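Local coordinates for protein Poly(Beta-D-mannuronate) lyase (Pseudopedobacter saltans, PDB 7O79) that probably cleaves poly(beta-D-mannuronate), the mannuronate-rich form of alginate, as a polysaccharide lyase of family 6 built on a parallel beta-helix, at residues A[175-181]-A[210-216]; A[339-343]-A[376-382]; A[79-85]-A[106-110]. One frame throughout, in Å; residues are numbered along the deposited sequence.

Contact 1 of 3, residues A[175-181]-A[210-216]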
loop_
_atom_site.group_PDB
_atom_site.type_symbol
_atom_site.label_atom_id
_atom_site.label_comp_id
_atom_site.label_asym_id
_atom_site.label_seq_id
_atom_site.Cartn_x
_atom_site.Cartn_y
_atom_site.Cartn_z
ATOM N N PHE A 175 -1.815 3.267 -1.798
ATOM C CA PHE A 175 -0.436 2.892 -2.098
ATOM C C PHE A 175 -0.440 1.906 -3.260
ATOM O O PHE A 175 -1.185 0.922 -3.223
ATOM C CB PHE A 175 0.239 2.213 -0.891
ATOM C CG PHE A 175 0.641 3.147 0.231
ATOM C CD1 PHE A 175 -0.268 3.509 1.217
ATOM C CD2 PHE A 175 1.956 3.590 0.339
ATOM C CE1 PHE A 175 0.117 4.351 2.279
ATOM C CE2 PHE A 175 2.361 4.419 1.405
ATOM C CZ PHE A 175 1.437 4.790 2.374
ATOM N N ARG A 176 0.395 2.143 -4.273
ATOM C CA ARG A 176 0.653 1.156 -5.318
ATOM C C ARG A 176 2.166 0.994 -5.466
ATOM O O ARG A 176 2.857 1.948 -5.832
ATOM C CB ARG A 176 -0.005 1.557 -6.649
ATOM C CG ARG A 176 0.243 0.548 -7.778
ATOM C CD ARG A 176 -0.448 0.914 -9.117
ATOM N NE ARG A 176 0.119 2.110 -9.734
ATOM C CZ ARG A 176 -0.527 2.884 -10.602
ATOM N NH1 ARG A 176 -1.759 2.570 -10.994
ATOM N NH2 ARG A 176 0.075 3.953 -11.106
ATOM N N ILE A 177 2.680 -0.204 -5.166
ATOM C CA ILE A 177 4.122 -0.452 -5.066
ATOM C C ILE A 177 4.572 -1.315 -6.238
ATOM O O ILE A 177 4.498 -2.549 -6.192
ATOM C CB ILE A 177 4.519 -1.103 -3.734
ATOM C CG1 ILE A 177 3.789 -0.438 -2.562
ATOM C CG2 ILE A 177 6.055 -1.102 -3.585
ATOM C CD1 ILE A 177 4.115 1.047 -2.429
ATOM N N TRP A 178 5.123 -0.668 -7.260
ATOM C CA TRP A 178 5.794 -1.382 -8.331
ATOM C C TRP A 178 7.238 -1.665 -7.935
ATOM O O TRP A 178 7.748 -1.150 -6.931
ATOM C CB TRP A 178 5.781 -0.564 -9.620
ATOM C CG TRP A 178 4.432 -0.408 -10.281
ATOM C CD1 TRP A 178 3.396 -1.305 -10.295
ATOM C CD2 TRP A 178 4.004 0.716 -11.050
ATOM N NE1 TRP A 178 2.332 -0.794 -11.024
ATOM C CE2 TRP A 178 2.686 0.444 -11.502
ATOM C CE3 TRP A 178 4.611 1.932 -11.413
ATOM C CZ2 TRP A 178 1.962 1.347 -12.291
ATOM C CZ3 TRP A 178 3.886 2.833 -12.200
ATOM C CH2 TRP A 178 2.574 2.531 -12.629
ATOM N N GLY A 179 7.906 -2.467 -8.762
ATOM C CA GLY A 179 9.286 -2.834 -8.578
ATOM C C GLY A 179 9.500 -4.277 -8.951
ATOM O O GLY A 179 8.614 -4.935 -9.490
ATOM N N TYR A 180 10.713 -4.765 -8.697
ATOM C CA TYR A 180 11.034 -6.152 -9.010
ATOM C C TYR A 180 10.057 -7.081 -8.311
ATOM O O TYR A 180 9.846 -6.977 -7.102
ATOM C CB TYR A 180 12.466 -6.478 -8.588
ATOM C CG TYR A 180 12.877 -7.906 -8.833
ATOM C CD1 TYR A 180 12.527 -8.919 -7.940
ATOM C CD2 TYR A 180 13.615 -8.252 -9.955
ATOM C CE1 TYR A 180 12.901 -10.235 -8.152
ATOM C CE2 TYR A 180 13.997 -9.572 -10.179
ATOM C CZ TYR A 180 13.631 -10.553 -9.281
ATOM O OH TYR A 180 14.010 -11.857 -9.501
ATOM N N GLY A 181 9.509 -8.024 -9.071
ATOM C CA GLY A 181 8.422 -8.877 -8.639
ATOM C C GLY A 181 7.142 -8.587 -9.370
ATOM O O GLY A 181 6.193 -9.369 -9.275
ATOM N N ILE A 210 -6.794 -0.887 -1.027
ATOM C CA ILE A 210 -6.271 0.237 -0.255
ATOM C C ILE A 210 -4.770 0.335 -0.459
ATOM O O ILE A 210 -4.225 1.394 -0.808
ATOM C CB ILE A 210 -6.600 0.056 1.242
ATOM C CG1 ILE A 210 -8.107 -0.031 1.481
ATOM C CG2 ILE A 210 -5.988 1.222 2.054
ATOM C CD1 ILE A 210 -8.474 -0.477 2.912
ATOM N N ILE A 211 -4.082 -0.773 -0.203
ATOM C CA ILE A 211 -2.664 -0.964 -0.482
ATOM C C ILE A 211 -2.578 -2.020 -1.574
ATOM O O ILE A 211 -3.264 -3.047 -1.507
ATOM C CB ILE A 211 -1.901 -1.390 0.787
ATOM C CG1 ILE A 211 -1.793 -0.205 1.751
ATOM C CG2 ILE A 211 -0.508 -1.941 0.441
ATOM C CD1 ILE A 211 -1.412 -0.580 3.190
ATOM N N SER A 212 -1.790 -1.747 -2.603
ATOM C CA SER A 212 -1.622 -2.677 -3.714
ATOM C C SER A 212 -0.134 -2.948 -3.868
ATOM O O SER A 212 0.608 -2.111 -4.392
ATOM C CB SER A 212 -2.242 -2.124 -4.993
ATOM O OG SER A 212 -2.116 -3.040 -6.068
ATOM N N LEU A 213 0.301 -4.123 -3.414
ATOM C CA LEU A 213 1.665 -4.584 -3.633
ATOM C C LEU A 213 1.755 -5.276 -4.990
ATOM O O LEU A 213 1.036 -6.242 -5.251
ATOM C CB LEU A 213 2.115 -5.524 -2.517
ATOM C CG LEU A 213 1.878 -5.020 -1.085
ATOM C CD1 LEU A 213 2.444 -6.004 -0.065
ATOM C CD2 LEU A 213 2.523 -3.647 -0.918
ATOM N N LYS A 214 2.649 -4.789 -5.841
ATOM C CA LYS A 214 2.923 -5.357 -7.157
ATOM C C LYS A 214 4.424 -5.522 -7.347
ATOM O O LYS A 214 5.000 -5.094 -8.350
ATOM C CB LYS A 214 2.334 -4.471 -8.249
ATOM C CG LYS A 214 0.804 -4.499 -8.310
ATOM C CD LYS A 214 0.292 -3.623 -9.457
ATOM C CE LYS A 214 -1.186 -3.919 -9.757
ATOM N NZ LYS A 214 -1.806 -2.889 -10.648
ATOM N N SER A 215 5.079 -6.115 -6.350
ATOM C CA SER A 215 6.535 -6.262 -6.288
ATOM C C SER A 215 6.834 -7.151 -5.083
ATOM O O SER A 215 5.923 -7.517 -4.331
ATOM C CB SER A 215 7.256 -4.917 -6.153
ATOM O OG SER A 215 6.711 -4.161 -5.076
ATOM N N ASN A 216 8.128 -7.446 -4.870
ATOM C CA ASN A 216 8.573 -8.332 -3.791
ATOM C C ASN A 216 9.147 -7.584 -2.591
ATOM O O ASN A 216 9.567 -6.428 -2.677
ATOM C CB ASN A 216 9.653 -9.329 -4.261
ATOM C CG ASN A 216 9.204 -10.202 -5.403
ATOM O OD1 ASN A 216 8.034 -10.203 -5.782
ATOM N ND2 ASN A 216 10.125 -10.995 -5.929
HETATM O O HOH W 1 -0.273 -1.841 -12.336
#
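Two successive coils of the chain lie side by side here, and their side chains alternate between a dry and a polar face. Phe175 and Ile177, both m at chi1, point to the same face as Ile211 and Leu213: Phe175 CD1 lies 4.1 Å from Ile211 CG1, and Ile177 CG1 packs 3.8 Å from Leu213 CD2. Strand 194-201 closes over this face, where Phe200 touches both Phe175 and Ile211. Apolar side chains lined up coil upon coil on the inner face, over parallel strands in register, are characteristic of the parallel beta-helix. The axes of strands 175-177 and 212-214 approach to 4.8 Å and run parallel, at 7°, joined by bonds such as Ser212 N to Phe175 O (2.8 Å) and Ile177 N to Ser212 O (2.9 Å). On the other face Arg176 extends through two t angles before bending at chi3 (p), and its NH2 bonds to Tyr118. Lys214, t from chi2 outward, sets CD at the edge of the Trp178 indole, 3.8 Å from NE1; one water bridges Lys214 NZ (2.5 Å) and Trp178 NE1 (3.1 Å). Past the strands, the p rotamer of Ser215 turns OG onto Ile177 O at 3.0 Å, OG also meeting Asn218. Asn216 OD1 accepts from Asn238 N.

Contact 2 of 3, residues A[339-343]-A[376-382]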
loop_
_atom_site.group_PDB
_atom_site.type_symbol
_atom_site.label_atom_id
_atom_site.label_comp_id
_atom_site.label_asym_id
_atom_site.label_seq_id
_atom_site.Cartn_x
_atom_site.Cartn_y
_atom_site.Cartn_z
ATOM N N TYR A 339 -11.851 -18.646 -8.155
ATOM C CA TYR A 339 -11.547 -19.869 -8.877
ATOM C C TYR A 339 -12.311 -19.902 -10.193
ATOM O O TYR A 339 -13.502 -19.573 -10.244
ATOM C CB TYR A 339 -11.924 -21.075 -8.025
ATOM C CG TYR A 339 -11.595 -22.446 -8.609
ATOM C CD1 TYR A 339 -10.278 -22.873 -8.741
ATOM C CD2 TYR A 339 -12.614 -23.326 -8.984
ATOM C CE1 TYR A 339 -9.977 -24.149 -9.243
ATOM C CE2 TYR A 339 -12.334 -24.587 -9.493
ATOM C CZ TYR A 339 -11.013 -25.004 -9.614
ATOM O OH TYR A 339 -10.728 -26.260 -10.117
ATOM N N ASN A 340 -11.616 -20.291 -11.263
ATOM C CA ASN A 340 -12.238 -20.530 -12.563
ATOM C C ASN A 340 -12.080 -22.013 -12.865
ATOM O O ASN A 340 -11.010 -22.447 -13.300
ATOM C CB ASN A 340 -11.616 -19.675 -13.658
ATOM C CG ASN A 340 -12.161 -20.019 -15.032
ATOM O OD1 ASN A 340 -13.231 -20.632 -15.153
ATOM N ND2 ASN A 340 -11.437 -19.627 -16.073
ATOM N N GLY A 341 -13.136 -22.787 -12.624
ATOM C CA GLY A 341 -13.109 -24.193 -12.954
ATOM C C GLY A 341 -13.346 -24.523 -14.416
ATOM O O GLY A 341 -13.346 -25.702 -14.778
ATOM N N ASN A 342 -13.559 -23.519 -15.271
ATOM C CA ASN A 342 -13.765 -23.722 -16.704
ATOM C C ASN A 342 -12.700 -22.913 -17.422
ATOM O O ASN A 342 -12.953 -21.780 -17.873
ATOM C CB ASN A 342 -15.165 -23.321 -17.159
ATOM C CG ASN A 342 -16.236 -24.207 -16.567
ATOM O OD1 ASN A 342 -16.131 -25.437 -16.593
ATOM N ND2 ASN A 342 -17.285 -23.589 -16.040
ATOM N N PRO A 343 -11.493 -23.456 -17.524
ATOM C CA PRO A 343 -10.403 -22.720 -18.174
ATOM C C PRO A 343 -10.776 -22.325 -19.593
ATOM O O PRO A 343 -11.376 -23.098 -20.338
ATOM C CB PRO A 343 -9.226 -23.708 -18.153
ATOM C CG PRO A 343 -9.775 -25.004 -17.615
ATOM C CD PRO A 343 -11.041 -24.704 -16.883
ATOM N N PRO A 376 -11.633 -28.513 -6.003
ATOM C CA PRO A 376 -11.373 -28.558 -7.445
ATOM C C PRO A 376 -12.644 -28.813 -8.240
ATOM O O PRO A 376 -13.545 -29.533 -7.807
ATOM C CB PRO A 376 -10.382 -29.716 -7.589
ATOM C CG PRO A 376 -9.712 -29.790 -6.258
ATOM C CD PRO A 376 -10.763 -29.441 -5.257
ATOM N N SER A 377 -12.724 -28.166 -9.396
ATOM C CA SER A 377 -13.709 -28.523 -10.402
ATOM C C SER A 377 -13.586 -29.998 -10.781
ATOM O O SER A 377 -12.527 -30.619 -10.635
ATOM C CB SER A 377 -13.512 -27.648 -11.636
ATOM O OG SER A 377 -14.154 -28.210 -12.755
ATOM N N GLN A 378 -14.684 -30.570 -11.270
ATOM C CA GLN A 378 -14.640 -31.914 -11.835
ATOM C C GLN A 378 -14.390 -31.895 -13.340
ATOM O O GLN A 378 -14.415 -32.956 -13.975
ATOM C CB GLN A 378 -15.930 -32.685 -11.517
ATOM C CG GLN A 378 -16.255 -32.799 -10.025
ATOM C CD GLN A 378 -15.232 -33.636 -9.252
ATOM O OE1 GLN A 378 -14.781 -34.685 -9.719
ATOM N NE2 GLN A 378 -14.861 -33.165 -8.065
ATOM N N ASN A 379 -14.142 -30.713 -13.907
ATOM C CA ASN A 379 -13.846 -30.576 -15.323
ATOM C C ASN A 379 -12.720 -31.536 -15.706
ATOM O O ASN A 379 -11.661 -31.534 -15.060
ATOM C CB ASN A 379 -13.471 -29.121 -15.631
ATOM C CG ASN A 379 -13.434 -28.809 -17.126
ATOM O OD1 ASN A 379 -13.014 -29.635 -17.945
ATOM N ND2 ASN A 379 -13.895 -27.609 -17.488
ATOM N N PRO A 380 -12.924 -32.398 -16.707
ATOM C CA PRO A 380 -11.923 -33.435 -17.011
ATOM C C PRO A 380 -10.542 -32.896 -17.341
ATOM O O PRO A 380 -9.541 -33.544 -17.011
ATOM C CB PRO A 380 -12.553 -34.150 -18.209
ATOM C CG PRO A 380 -14.016 -34.058 -17.886
ATOM C CD PRO A 380 -14.144 -32.600 -17.509
ATOM N N ILE A 381 -10.443 -31.733 -17.988
ATOM C CA ILE A 381 -9.124 -31.214 -18.327
ATOM C C ILE A 381 -8.361 -30.685 -17.123
ATOM O O ILE A 381 -7.191 -30.321 -17.269
ATOM C CB ILE A 381 -9.213 -30.107 -19.391
ATOM C CG1 ILE A 381 -9.897 -28.882 -18.804
ATOM C CG2 ILE A 381 -9.908 -30.623 -20.644
ATOM C CD1 ILE A 381 -9.896 -27.728 -19.738
ATOM N N LEU A 382 -8.982 -30.638 -15.941
ATOM C CA LEU A 382 -8.293 -30.303 -14.698
ATOM C C LEU A 382 -8.078 -31.512 -13.790
ATOM O O LEU A 382 -7.655 -31.341 -12.641
ATOM C CB LEU A 382 -9.069 -29.229 -13.939
ATOM C CG LEU A 382 -9.429 -27.976 -14.722
ATOM C CD1 LEU A 382 -9.944 -26.910 -13.771
ATOM C CD2 LEU A 382 -8.184 -27.475 -15.473
#
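No strand pairing joins these two loops; instead a tyrosine hydroxyl does work that a backbone carbonyl would do in a sheet. Tyr339, with chi1 t, reaches across so that its OH accepts a nearly straight hydrogen bond from Ser377 N at 2.9 Å. Beside it, Gly341 O receives two weak bonds, from Ser377 OG at 3.3 Å and from Asn379 ND2 at 3.4 Å; Asn379 ND2 also donates to Asn342 OD1 at 3.2 Å. Gly341 comes so close that a CB there would clash with Ser377 CB. Apolar contacts complete the join: Pro343 CG meets Ile381 CD1 at 3.5 Å and Leu382 CD2 at 3.6 Å, and Leu382, the buried member of the group, also touches Met349. Each loop also carries its own side-chain-to-backbone turn. Asn340 OD1 accepts from Asn342 N (2.9 Å) in an Asx turn, and Asn340 ND2 bonds to Asp346; Ser377 OG accepts from Asn379 N (2.8 Å) in an ST turn, just ahead of the 3-10 segment 380-382. Loops that leave equivalent strands of adjacent coils, here 333-337 and 371-373, and pack against each other at the surface are a recurring feature of the parallel beta-helix fold.

Contact 3 of 3, residues A[79-85]-A[106-110]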
loop_
_atom_site.group_PDB
_atom_site.type_symbol
_atom_site.label_atom_id
_atom_site.label_comp_id
_atom_site.label_asym_id
_atom_site.label_seq_id
_atom_site.Cartn_x
_atom_site.Cartn_y
_atom_site.Cartn_z
ATOM N N LEU A 79 2.507 22.936 3.475
ATOM C CA LEU A 79 1.105 22.619 3.232
ATOM C C LEU A 79 0.806 22.886 1.763
ATOM O O LEU A 79 1.099 23.974 1.252
ATOM C CB LEU A 79 0.167 23.440 4.134
ATOM C CG LEU A 79 -1.336 23.483 3.779
ATOM C CD1 LEU A 79 -2.047 22.139 3.961
ATOM C CD2 LEU A 79 -2.048 24.546 4.606
ATOM N N PHE A 80 0.267 21.877 1.081
ATOM C CA PHE A 80 -0.214 22.007 -0.289
ATOM C C PHE A 80 -1.736 22.057 -0.247
ATOM O O PHE A 80 -2.385 21.095 0.185
ATOM C CB PHE A 80 0.262 20.850 -1.164
ATOM C CG PHE A 80 1.729 20.881 -1.457
ATOM C CD1 PHE A 80 2.642 20.421 -0.522
ATOM C CD2 PHE A 80 2.200 21.383 -2.652
ATOM C CE1 PHE A 80 4.000 20.446 -0.778
ATOM C CE2 PHE A 80 3.568 21.412 -2.918
ATOM C CZ PHE A 80 4.463 20.938 -1.972
ATOM N N LYS A 81 -2.301 23.181 -0.679
ATOM C CA LYS A 81 -3.722 23.438 -0.489
ATOM C C LYS A 81 -4.120 24.576 -1.415
ATOM O O LYS A 81 -3.282 25.398 -1.798
ATOM C CB LYS A 81 -4.018 23.768 0.983
ATOM C CG LYS A 81 -5.485 24.029 1.349
ATOM C CD LYS A 81 -5.598 24.232 2.855
ATOM C CE LYS A 81 -6.985 24.671 3.305
ATOM N NZ LYS A 81 -8.044 23.654 3.099
ATOM N N ASP A 82 -5.392 24.587 -1.813
ATOM C CA ASP A 82 -5.902 25.587 -2.756
ATOM C C ASP A 82 -5.141 25.543 -4.075
ATOM O O ASP A 82 -4.777 26.576 -4.644
ATOM C CB ASP A 82 -5.865 26.990 -2.151
ATOM C CG ASP A 82 -6.698 27.097 -0.888
ATOM O OD1 ASP A 82 -7.539 26.200 -0.666
ATOM O OD2 ASP A 82 -6.526 28.075 -0.121
ATOM N N GLY A 83 -4.900 24.336 -4.574
ATOM C CA GLY A 83 -4.109 24.185 -5.777
ATOM C C GLY A 83 -4.399 22.847 -6.407
ATOM O O GLY A 83 -5.154 22.037 -5.869
ATOM N N SER A 84 -3.798 22.621 -7.566
ATOM C CA SER A 84 -3.992 21.361 -8.272
ATOM C C SER A 84 -2.926 21.294 -9.347
ATOM O O SER A 84 -2.156 22.235 -9.532
ATOM C CB SER A 84 -5.392 21.246 -8.877
ATOM O OG SER A 84 -5.571 22.201 -9.902
ATOM N N LEU A 85 -2.876 20.173 -10.050
ATOM C CA LEU A 85 -1.927 19.963 -11.122
ATOM C C LEU A 85 -2.686 19.431 -12.320
ATOM O O LEU A 85 -3.889 19.160 -12.257
ATOM C CB LEU A 85 -0.817 18.977 -10.726
ATOM C CG LEU A 85 -0.017 19.287 -9.460
ATOM C CD1 LEU A 85 0.933 18.121 -9.160
ATOM C CD2 LEU A 85 0.744 20.623 -9.573
ATOM N N VAL A 106 -3.921 18.872 1.252
ATOM C CA VAL A 106 -5.323 18.990 1.654
ATOM C C VAL A 106 -6.155 19.350 0.430
ATOM O O VAL A 106 -5.924 20.392 -0.191
ATOM C CB VAL A 106 -5.505 20.030 2.773
ATOM C CG1 VAL A 106 -6.986 20.256 3.088
ATOM C CG2 VAL A 106 -4.744 19.614 4.028
ATOM N N ASP A 107 -7.121 18.488 0.085
ATOM C CA ASP A 107 -8.031 18.683 -1.052
ATOM C C ASP A 107 -7.380 19.311 -2.281
ATOM O O ASP A 107 -7.978 20.162 -2.947
ATOM C CB ASP A 107 -9.243 19.525 -0.642
ATOM C CG ASP A 107 -9.970 18.952 0.536
ATOM O OD1 ASP A 107 -10.088 17.710 0.598
ATOM O OD2 ASP A 107 -10.422 19.729 1.408
ATOM N N PHE A 108 -6.165 18.871 -2.604
ATOM C CA PHE A 108 -5.353 19.452 -3.675
ATOM C C PHE A 108 -5.761 18.904 -5.044
ATOM O O PHE A 108 -4.947 18.377 -5.809
ATOM C CB PHE A 108 -3.885 19.180 -3.383
ATOM C CG PHE A 108 -2.936 20.163 -4.008
ATOM C CD1 PHE A 108 -2.768 21.432 -3.479
ATOM C CD2 PHE A 108 -2.177 19.789 -5.110
ATOM C CE1 PHE A 108 -1.867 22.331 -4.046
ATOM C CE2 PHE A 108 -1.273 20.677 -5.698
ATOM C CZ PHE A 108 -1.116 21.958 -5.161
ATOM N N ASN A 109 -7.049 19.093 -5.369
ATOM C CA ASN A 109 -7.733 18.341 -6.408
ATOM C C ASN A 109 -8.010 19.159 -7.669
ATOM O O ASN A 109 -8.297 20.357 -7.601
ATOM C CB ASN A 109 -9.053 17.776 -5.871
ATOM C CG ASN A 109 -8.838 16.783 -4.745
ATOM O OD1 ASN A 109 -7.940 15.939 -4.826
ATOM N ND2 ASN A 109 -9.671 16.851 -3.710
ATOM N N PRO A 110 -7.943 18.526 -8.831
ATOM C CA PRO A 110 -8.317 19.188 -10.083
ATOM C C PRO A 110 -9.835 19.159 -10.230
ATOM O O PRO A 110 -10.550 18.628 -9.379
ATOM C CB PRO A 110 -7.635 18.319 -11.133
ATOM C CG PRO A 110 -7.778 16.929 -10.542
ATOM C CD PRO A 110 -7.652 17.095 -9.044
HETATM O O HOH W 2 -7.426 22.644 -1.399
HETATM O O HOH W 3 -7.967 22.313 -5.740
#
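Leu79 opens the contact on strand 79-81, its CD1 packing 3.7 Å from Val106 CG2. Phe80 follows with the one direct hydrogen bond between the segments, from Val106 N to Phe80 O at 2.9 Å. Its side chain meets Phe108 twice: Phe80 CB makes a CH-pi contact over one face of the Phe108 ring, and the two rings form an edge-to-face pair, centroids 5.9 Å apart and planes at 88°. Lys81 lays its chain along Val106, Lys81 NZ lying 3.6 Å from Val106 CG1. At Asp82 the coil turns its corner, and a water links Asp82 N (2.8 Å) to Val106 O (3.0 Å). Gly83 passes the opposite face of the Phe108 ring, where a CB would strike CE1; a second water joins Gly83 O (2.8 Å) to Asn109 O (2.7 Å). Ser84 CB then approaches Asn109 O at 3.3 Å, and Leu85 CG lies at the Phe108 edge. With water bridging the backbones at the corner, much of the direct contact between these neighbouring beta-helix coils is apolar, made by Phe108 at an inverse gamma turn and by Val106.

Overall arrangement
The three contacts sample one solenoid along its length, in the chain order contact 3, contact 1, contact 2, none enclosing another. Contacts 2 and 3 lie on opposite sides of the chain's centre, their centres 50 Å apart; contact 1, 7 Å from that centre, is 30 Å from the centre of contact 2 and 26 Å from that of contact 3. None touches another: nearest atoms are about 18 Å apart between contacts 1 and 2 and about 14 Å between 1 and 3. Together they illustrate one principle, coil joined to coil by strand pairing, at a corner, or through loops. A phosphate ion, probably from crystallisation, lies about 6 Å from the Tyr180 side chain of contact 1.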